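Local structure of outer membrane protein Omp121 (Bacteroides thetaiotaomicron, 5FQ8) at residues Val768-Pro773 and Leu785-Ser790; Val779-Gly784 and Ser859-Val864; Pro853-Asn858 and Thr875-Ser880. The protein probably imports nutrients across the outer membrane as a TonB-dependent receptor, working in a complex with partner proteins. One frame throughout, in Å; residues are numbered along the deposited sequence.

Contact 1. Residues Val768-Pro773 and Leu785-Ser790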
loop_
_atom_site.group_PDB
_atom_site.type_symbol
_atom_site.label_atom_id
_atom_site.label_comp_id
_atom_site.label_asym_id
_atom_site.label_seq_id
_atom_site.Cartn_x
_atom_site.Cartn_y
_atom_site.Cartn_z
ATOM N N VAL B 768 -15.609 -10.795 -38.529
ATOM C CA VAL B 768 -15.777 -11.773 -39.584
ATOM C C VAL B 768 -15.105 -11.222 -40.827
ATOM O O VAL B 768 -14.801 -10.035 -40.910
ATOM C CB VAL B 768 -17.265 -12.078 -39.844
ATOM C CG1 VAL B 768 -17.929 -10.881 -40.452
ATOM C CG2 VAL B 768 -17.444 -13.332 -40.714
ATOM N N ALA B 769 -14.852 -12.097 -41.791
ATOM C CA ALA B 769 -14.205 -11.632 -43.003
ATOM C C ALA B 769 -15.219 -11.071 -43.985
ATOM O O ALA B 769 -16.414 -11.348 -43.914
ATOM C CB ALA B 769 -13.407 -12.743 -43.661
ATOM N N GLU B 770 -14.720 -10.239 -44.892
ATOM C CA GLU B 770 -15.561 -9.630 -45.909
ATOM C C GLU B 770 -15.955 -10.657 -46.966
ATOM O O GLU B 770 -15.194 -11.572 -47.293
ATOM C CB GLU B 770 -14.824 -8.455 -46.551
ATOM C CG GLU B 770 -15.645 -7.661 -47.549
ATOM C CD GLU B 770 -14.867 -6.582 -48.261
ATOM O OE1 GLU B 770 -13.626 -6.606 -48.237
ATOM O OE2 GLU B 770 -15.510 -5.701 -48.850
ATOM N N ARG B 771 -17.165 -10.508 -47.488
ATOM C CA ARG B 771 -17.677 -11.379 -48.537
ATOM C C ARG B 771 -18.176 -10.535 -49.699
ATOM O O ARG B 771 -18.621 -9.401 -49.514
ATOM C CB ARG B 771 -18.820 -12.275 -48.042
ATOM C CG ARG B 771 -18.525 -13.085 -46.795
ATOM C CD ARG B 771 -18.007 -14.466 -47.121
ATOM N NE ARG B 771 -17.621 -15.184 -45.912
ATOM C CZ ARG B 771 -17.382 -16.488 -45.848
ATOM N NH1 ARG B 771 -17.489 -17.251 -46.921
ATOM N NH2 ARG B 771 -17.043 -17.029 -44.698
ATOM N N ASP B 772 -18.100 -11.088 -50.899
ATOM C CA ASP B 772 -18.648 -10.396 -52.055
ATOM C C ASP B 772 -20.157 -10.598 -52.066
ATOM O O ASP B 772 -20.682 -11.394 -51.296
ATOM C CB ASP B 772 -17.953 -10.880 -53.327
ATOM C CG ASP B 772 -18.274 -12.306 -53.687
ATOM O OD1 ASP B 772 -19.140 -12.932 -53.056
ATOM O OD2 ASP B 772 -17.652 -12.805 -54.641
ATOM N N PRO B 773 -20.907 -9.879 -52.906
ATOM C CA PRO B 773 -22.371 -9.987 -52.825
ATOM C C PRO B 773 -22.870 -11.378 -53.084
ATOM O O PRO B 773 -24.066 -11.632 -52.919
ATOM C CB PRO B 773 -22.861 -9.017 -53.902
ATOM C CG PRO B 773 -21.756 -8.064 -54.080
ATOM C CD PRO B 773 -20.506 -8.869 -53.894
ATOM N N LEU B 785 -4.438 -13.629 -47.174
ATOM C CA LEU B 785 -5.168 -13.706 -45.920
ATOM C C LEU B 785 -6.509 -12.999 -46.039
ATOM O O LEU B 785 -6.677 -12.120 -46.873
ATOM C CB LEU B 785 -4.362 -13.075 -44.804
ATOM C CG LEU B 785 -2.946 -13.602 -44.679
ATOM C CD1 LEU B 785 -2.136 -12.698 -43.800
ATOM C CD2 LEU B 785 -3.029 -14.965 -44.092
ATOM N N PRO B 786 -7.483 -13.386 -45.231
ATOM C CA PRO B 786 -8.803 -12.773 -45.341
ATOM C C PRO B 786 -8.771 -11.297 -45.010
ATOM O O PRO B 786 -7.871 -10.808 -44.335
ATOM C CB PRO B 786 -9.648 -13.558 -44.331
ATOM C CG PRO B 786 -8.710 -14.357 -43.560
ATOM C CD PRO B 786 -7.524 -14.598 -44.416
ATOM N N VAL B 787 -9.771 -10.591 -45.514
ATOM C CA VAL B 787 -9.926 -9.159 -45.313
ATOM C C VAL B 787 -11.069 -8.929 -44.338
ATOM O O VAL B 787 -12.148 -9.512 -44.487
ATOM C CB VAL B 787 -10.187 -8.440 -46.648
ATOM C CG1 VAL B 787 -10.643 -7.029 -46.390
ATOM C CG2 VAL B 787 -8.942 -8.442 -47.499
ATOM N N GLU B 788 -10.841 -8.069 -43.355
ATOM C CA GLU B 788 -11.863 -7.803 -42.357
ATOM C C GLU B 788 -13.037 -7.047 -42.961
ATOM O O GLU B 788 -12.859 -6.123 -43.755
ATOM C CB GLU B 788 -11.262 -7.011 -41.199
ATOM C CG GLU B 788 -12.258 -6.574 -40.146
ATOM C CD GLU B 788 -11.602 -6.253 -38.837
ATOM O OE1 GLU B 788 -10.388 -6.484 -38.715
ATOM O OE2 GLU B 788 -12.297 -5.771 -37.928
ATOM N N ALA B 789 -14.243 -7.443 -42.579
ATOM C CA ALA B 789 -15.433 -6.726 -42.995
ATOM C C ALA B 789 -15.502 -5.365 -42.317
ATOM O O ALA B 789 -14.712 -5.035 -41.438
ATOM C CB ALA B 789 -16.684 -7.532 -42.674
ATOM N N SER B 790 -16.468 -4.567 -42.740
ATOM C CA SER B 790 -16.526 -3.194 -42.268
ATOM C C SER B 790 -16.920 -3.140 -40.807
ATOM O O SER B 790 -16.274 -2.463 -40.002
ATOM C CB SER B 790 -17.505 -2.395 -43.114
ATOM O OG SER B 790 -17.818 -1.172 -42.488
HETATM O O HOH W 1 -13.618 -4.699 -45.987
#
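A single backbone bridge, centred on Ala769 and Glu788, ties together two parts of the long loop that joins barrel strands 716-731 and 802-812 of this TonB-dependent receptor. Two bonds make it. Glu770 N donates a hydrogen bond to Val787 O at 2.7 Å, almost along the axis of the carbonyl, and Ala789 N donates one to Val768 O at 3.1 Å, in the plane of that carbonyl. The short strand 777-778 also holds both segments, since Val778 is hydrogen-bonded to the backbones of Glu770 and Val787. Side chains add small apolar touches: the methyl of Ala769 rests on the ring of Pro786, CB to CB 3.9 Å, and CG1 of Val768 faces CB of Ala789. The most telling conformation is that of Glu770. With CG anti to the backbone N (chi1 -175°) and the chain extended beyond it, the side chain runs alongside Val787, whose CG1 is likewise anti to its own N (chi1 167°). The two point the same way, with CB of Glu770 near Val787 O, and the extended chain carries the carboxylate out to where OE2 forms a salt bridge with Lys862 NZ, a pairing that would favour the charged carboxylate. OE1 comes within 3.5 Å of Val787 CG1 and weakly accepts from a water, which also donates to Glu788 O at 2.8 Å.

Contact 2. Residues Val779-Gly784 and Ser859-Val864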
loop_
_atom_site.group_PDB
_atom_site.type_symbol
_atom_site.label_atom_id
_atom_site.label_comp_id
_atom_site.label_asym_id
_atom_site.label_seq_id
_atom_site.Cartn_x
_atom_site.Cartn_y
_atom_site.Cartn_z
ATOM N N VAL B 779 -10.115 -11.881 -49.938
ATOM C CA VAL B 779 -8.780 -11.988 -49.388
ATOM C C VAL B 779 -7.886 -10.940 -50.032
ATOM O O VAL B 779 -8.240 -10.306 -51.020
ATOM C CB VAL B 779 -8.189 -13.388 -49.580
ATOM C CG1 VAL B 779 -8.962 -14.386 -48.767
ATOM C CG2 VAL B 779 -8.245 -13.733 -51.019
ATOM N N ASN B 780 -6.712 -10.775 -49.442
ATOM C CA ASN B 780 -5.776 -9.728 -49.812
ATOM C C ASN B 780 -4.981 -10.178 -51.017
ATOM O O ASN B 780 -4.455 -11.292 -51.037
ATOM C CB ASN B 780 -4.858 -9.428 -48.628
ATOM C CG ASN B 780 -3.722 -8.492 -48.975
ATOM O OD1 ASN B 780 -2.734 -8.898 -49.577
ATOM N ND2 ASN B 780 -3.837 -7.243 -48.551
ATOM N N SER B 781 -4.885 -9.299 -52.009
ATOM C CA SER B 781 -4.265 -9.658 -53.276
ATOM C C SER B 781 -2.838 -10.139 -53.099
ATOM O O SER B 781 -2.354 -10.942 -53.896
ATOM C CB SER B 781 -4.301 -8.455 -54.207
ATOM O OG SER B 781 -5.473 -7.696 -53.981
ATOM N N SER B 782 -2.153 -9.679 -52.063
ATOM C CA SER B 782 -0.726 -9.928 -51.955
ATOM C C SER B 782 -0.378 -11.006 -50.946
ATOM O O SER B 782 0.556 -11.773 -51.174
ATOM C CB SER B 782 0.004 -8.638 -51.585
ATOM O OG SER B 782 1.403 -8.817 -51.660
ATOM N N THR B 783 -1.109 -11.092 -49.840
ATOM C CA THR B 783 -0.799 -12.064 -48.802
ATOM C C THR B 783 -1.637 -13.327 -48.868
ATOM O O THR B 783 -1.176 -14.385 -48.431
ATOM C CB THR B 783 -0.994 -11.444 -47.422
ATOM O OG1 THR B 783 -2.311 -10.892 -47.334
ATOM C CG2 THR B 783 0.019 -10.370 -47.194
ATOM N N GLY B 784 -2.853 -13.246 -49.388
ATOM C CA GLY B 784 -3.762 -14.363 -49.385
ATOM C C GLY B 784 -4.695 -14.404 -48.205
ATOM O O GLY B 784 -5.674 -15.133 -48.250
ATOM N N SER B 859 -12.155 -17.934 -52.797
ATOM C CA SER B 859 -11.612 -16.619 -52.508
ATOM C C SER B 859 -11.708 -15.697 -53.711
ATOM O O SER B 859 -11.551 -16.121 -54.855
ATOM C CB SER B 859 -10.160 -16.744 -52.063
ATOM O OG SER B 859 -9.417 -17.553 -52.951
ATOM N N VAL B 860 -11.975 -14.426 -53.443
ATOM C CA VAL B 860 -11.952 -13.391 -54.459
ATOM C C VAL B 860 -10.974 -12.316 -54.029
ATOM O O VAL B 860 -10.451 -12.330 -52.920
ATOM C CB VAL B 860 -13.337 -12.781 -54.696
ATOM C CG1 VAL B 860 -14.324 -13.869 -55.000
ATOM C CG2 VAL B 860 -13.754 -12.008 -53.480
ATOM N N ASN B 861 -10.722 -11.384 -54.931
ATOM C CA ASN B 861 -10.048 -10.142 -54.606
ATOM C C ASN B 861 -11.013 -9.014 -54.904
ATOM O O ASN B 861 -11.752 -9.074 -55.879
ATOM C CB ASN B 861 -8.759 -9.975 -55.395
ATOM C CG ASN B 861 -7.747 -11.036 -55.068
ATOM O OD1 ASN B 861 -7.879 -11.722 -54.077
ATOM N ND2 ASN B 861 -6.731 -11.173 -55.892
ATOM N N LYS B 862 -11.044 -8.016 -54.038
ATOM C CA LYS B 862 -11.892 -6.851 -54.228
ATOM C C LYS B 862 -11.063 -5.789 -54.930
ATOM O O LYS B 862 -10.118 -5.249 -54.351
ATOM C CB LYS B 862 -12.414 -6.354 -52.889
ATOM C CG LYS B 862 -13.516 -5.340 -52.968
ATOM C CD LYS B 862 -13.771 -4.803 -51.578
ATOM C CE LYS B 862 -14.937 -3.868 -51.566
ATOM N NZ LYS B 862 -15.322 -3.538 -50.189
ATOM N N ILE B 863 -11.403 -5.514 -56.182
ATOM C CA ILE B 863 -10.684 -4.543 -56.995
ATOM C C ILE B 863 -11.350 -3.189 -56.811
ATOM O O ILE B 863 -12.469 -2.968 -57.269
ATOM C CB ILE B 863 -10.664 -4.963 -58.467
ATOM C CG1 ILE B 863 -9.963 -6.307 -58.605
ATOM C CG2 ILE B 863 -9.953 -3.931 -59.286
ATOM C CD1 ILE B 863 -8.603 -6.318 -58.008
ATOM N N VAL B 864 -10.664 -2.275 -56.148
ATOM C CA VAL B 864 -11.245 -0.990 -55.797
ATOM C C VAL B 864 -10.500 0.113 -56.526
ATOM O O VAL B 864 -9.309 0.334 -56.286
ATOM C CB VAL B 864 -11.226 -0.761 -54.280
ATOM C CG1 VAL B 864 -11.745 0.619 -53.955
ATOM C CG2 VAL B 864 -12.060 -1.795 -53.596
HETATM O O HOH W 2 -8.862 -7.866 -52.134
#
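Val779 carries the close-packed half of this contact, at the point where the chain leaves strand 777-778 beside strand 859-865. Its N donates to Val860 O at 3.0 Å, a nearly straight bond (166° at the hydrogen) lying in the plane of the carbonyl. With CG1 anti to the carbonyl carbon (chi1 -66°), CG2 takes the crowded position between that carbon and the backbone N and lies over Val860 O and against CB of Ser859 at 3.7 Å. Ser859 presents its CB to the valine while its hydroxyl bonds away from it, to Val856 O and Asn874. At the carbonyl of the same valine, direct pairing gives way to a water bridge: the water donates to Val779 O at 2.8 Å and accepts from Lys862 N at 2.9 Å. The side chain of Asn861 crosses Val779 obliquely and covers part of the exposed Ser781 more loosely, Asn861 CG staying 4.2 Å from Ser781 CA. From Asn780 on, the chain curls away from the strand. With its CG anti to the backbone N, Asn780 brings OD1 back to take two amides, Thr783 N in plane on a lone pair and Ser782 N from above the carbonyl plane, each at 2.7 Å. Gly784 N then closes onto Asn780 O at 3.0 Å. A short parallel strand pairing thus ends in an Asx turn.

Contact 3. Residues Pro853-Asn858 and Thr875-Ser880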
loop_
_atom_site.group_PDB
_atom_site.type_symbol
_atom_site.label_atom_id
_atom_site.label_comp_id
_atom_site.label_asym_id
_atom_site.label_seq_id
_atom_site.Cartn_x
_atom_site.Cartn_y
_atom_site.Cartn_z
ATOM N N PRO B 853 1.367 -24.445 -48.905
ATOM C CA PRO B 853 0.787 -23.194 -49.396
ATOM C C PRO B 853 -0.584 -23.429 -49.974
ATOM O O PRO B 853 -0.808 -24.392 -50.696
ATOM C CB PRO B 853 1.781 -22.749 -50.466
ATOM C CG PRO B 853 2.585 -23.932 -50.778
ATOM C CD PRO B 853 2.678 -24.690 -49.511
ATOM N N LEU B 854 -1.518 -22.569 -49.637
ATOM C CA LEU B 854 -2.891 -22.884 -49.969
ATOM C C LEU B 854 -3.648 -21.622 -50.311
ATOM O O LEU B 854 -3.396 -20.558 -49.751
ATOM C CB LEU B 854 -3.574 -23.612 -48.823
ATOM C CG LEU B 854 -3.894 -22.796 -47.587
ATOM C CD1 LEU B 854 -5.364 -22.506 -47.533
ATOM C CD2 LEU B 854 -3.458 -23.574 -46.404
ATOM N N ILE B 855 -4.580 -21.757 -51.239
ATOM C CA ILE B 855 -5.494 -20.685 -51.587
ATOM C C ILE B 855 -6.802 -20.935 -50.867
ATOM O O ILE B 855 -7.409 -21.992 -51.029
ATOM C CB ILE B 855 -5.697 -20.588 -53.104
ATOM C CG1 ILE B 855 -4.464 -19.971 -53.757
ATOM C CG2 ILE B 855 -6.902 -19.745 -53.405
ATOM C CD1 ILE B 855 -4.544 -19.826 -55.240
ATOM N N VAL B 856 -7.210 -19.981 -50.048
ATOM C CA VAL B 856 -8.479 -20.052 -49.332
ATOM C C VAL B 856 -9.565 -20.439 -50.323
ATOM O O VAL B 856 -9.699 -19.797 -51.363
ATOM C CB VAL B 856 -8.800 -18.718 -48.643
ATOM C CG1 VAL B 856 -10.177 -18.758 -48.025
ATOM C CG2 VAL B 856 -7.774 -18.428 -47.589
ATOM N N PRO B 857 -10.323 -21.497 -50.072
ATOM C CA PRO B 857 -11.348 -21.899 -51.030
ATOM C C PRO B 857 -12.439 -20.848 -51.143
ATOM O O PRO B 857 -12.877 -20.281 -50.139
ATOM C CB PRO B 857 -11.873 -23.216 -50.443
ATOM C CG PRO B 857 -10.736 -23.749 -49.701
ATOM C CD PRO B 857 -10.118 -22.538 -49.059
ATOM N N ASN B 858 -12.847 -20.580 -52.387
ATOM C CA ASN B 858 -13.898 -19.627 -52.737
ATOM C C ASN B 858 -13.438 -18.185 -52.625
ATOM O O ASN B 858 -14.254 -17.295 -52.397
ATOM C CB ASN B 858 -15.136 -19.819 -51.858
ATOM C CG ASN B 858 -16.285 -20.414 -52.616
ATOM O OD1 ASN B 858 -16.086 -21.141 -53.589
ATOM N ND2 ASN B 858 -17.501 -20.104 -52.185
ATOM N N THR B 875 -5.965 -15.529 -56.930
ATOM C CA THR B 875 -4.859 -16.358 -57.361
ATOM C C THR B 875 -3.757 -16.466 -56.322
ATOM O O THR B 875 -2.817 -17.242 -56.512
ATOM C CB THR B 875 -4.296 -15.776 -58.648
ATOM O OG1 THR B 875 -5.391 -15.443 -59.489
ATOM C CG2 THR B 875 -3.443 -16.766 -59.364
ATOM N N THR B 876 -3.848 -15.720 -55.226
ATOM C CA THR B 876 -2.725 -15.615 -54.321
ATOM C C THR B 876 -2.791 -16.704 -53.271
ATOM O O THR B 876 -3.794 -16.801 -52.558
ATOM C CB THR B 876 -2.690 -14.267 -53.644
ATOM O OG1 THR B 876 -2.807 -13.234 -54.624
ATOM C CG2 THR B 876 -1.375 -14.115 -52.980
ATOM N N PRO B 877 -1.770 -17.537 -53.148
ATOM C CA PRO B 877 -1.723 -18.487 -52.043
ATOM C C PRO B 877 -1.290 -17.816 -50.754
ATOM O O PRO B 877 -0.625 -16.782 -50.747
ATOM C CB PRO B 877 -0.676 -19.497 -52.507
ATOM C CG PRO B 877 0.243 -18.694 -53.331
ATOM C CD PRO B 877 -0.617 -17.694 -54.049
ATOM N N ILE B 878 -1.708 -18.420 -49.653
ATOM C CA ILE B 878 -1.110 -18.122 -48.364
ATOM C C ILE B 878 0.165 -18.939 -48.276
ATOM O O ILE B 878 0.126 -20.166 -48.329
ATOM C CB ILE B 878 -2.062 -18.458 -47.213
ATOM C CG1 ILE B 878 -3.330 -17.630 -47.299
ATOM C CG2 ILE B 878 -1.389 -18.191 -45.920
ATOM C CD1 ILE B 878 -4.344 -18.025 -46.255
ATOM N N THR B 879 1.294 -18.271 -48.179
ATOM C CA THR B 879 2.545 -18.998 -48.239
ATOM C C THR B 879 2.760 -19.798 -46.965
ATOM O O THR B 879 2.151 -19.542 -45.927
ATOM C CB THR B 879 3.718 -18.042 -48.453
ATOM O OG1 THR B 879 3.765 -17.088 -47.385
ATOM C CG2 THR B 879 3.562 -17.309 -49.769
ATOM N N SER B 880 3.634 -20.793 -47.070
ATOM C CA SER B 880 4.018 -21.573 -45.906
ATOM C C SER B 880 4.425 -20.667 -44.769
ATOM O O SER B 880 4.024 -20.869 -43.620
ATOM C CB SER B 880 5.177 -22.487 -46.262
ATOM O OG SER B 880 4.965 -23.052 -47.530
HETATM O O HOH W 3 -5.822 -17.298 -49.866
#
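Leu854 and Ile878 form an antiparallel hydrogen-bonded pair through both of their backbone groups. The shorter bond, Ile878 N to Leu854 O at 2.7 Å, arrives from above the carbonyl plane, whereas Leu854 N meets Ile878 O at 3.2 Å in plane, on a lone pair. This single bridge joins the loops flanking strands 859-865 and 868-873, the second leading into helix 880-889. Beside it a water accepts from Val856 N at 3.0 Å and donates weakly to Thr876 O. Ile855 has CG1 anti to its carbonyl carbon (chi1 -75°) and CD1 extended, so the branch reaches across to 875-877: CG1 lies against Pro877 CB at 4.0 Å and CD1 ends over Thr875 O at 3.4 Å. The side chains of Val856 and Ile878 cross obliquely, CG2 to CD1 3.7 Å, where Tyr886 covers both. An alanine at Ile855 would lose CG1, CG2 and CD1 and would probably loosen the cover over Pro877 and the Thr875 carbonyl. Aromatic side chains of another protein chain also pack on Ile855, Thr875 and Pro877, and a polar one bonds Ile855 N. Backbone bonds thus fix the register, while apolar side chains face both loop and neighbouring protein.

All three contacts lie far from the centre of the chain, and only contact 2 includes a regular strand. Contact 1 is a surface link within the loop joining barrel strands 716-731 and 802-812, whereas contacts 2 and 3 are partly buried. Contact 3 lies within the later excursion that ends at barrel strand 899-915; it buries the most surface and is the most apolar. Contact 2 joins these two excursions and mixes one strand-like bond with water and a polar turn. Its segments alternate along the chain with those of both others. A salt bridge couples contacts 1 and 2, Ser781 O and Thr876 OG1, a probable hydrogen bond, couple 2 and 3, and Leu785 CD2 packs on Ile878 CD1 between 1 and 3.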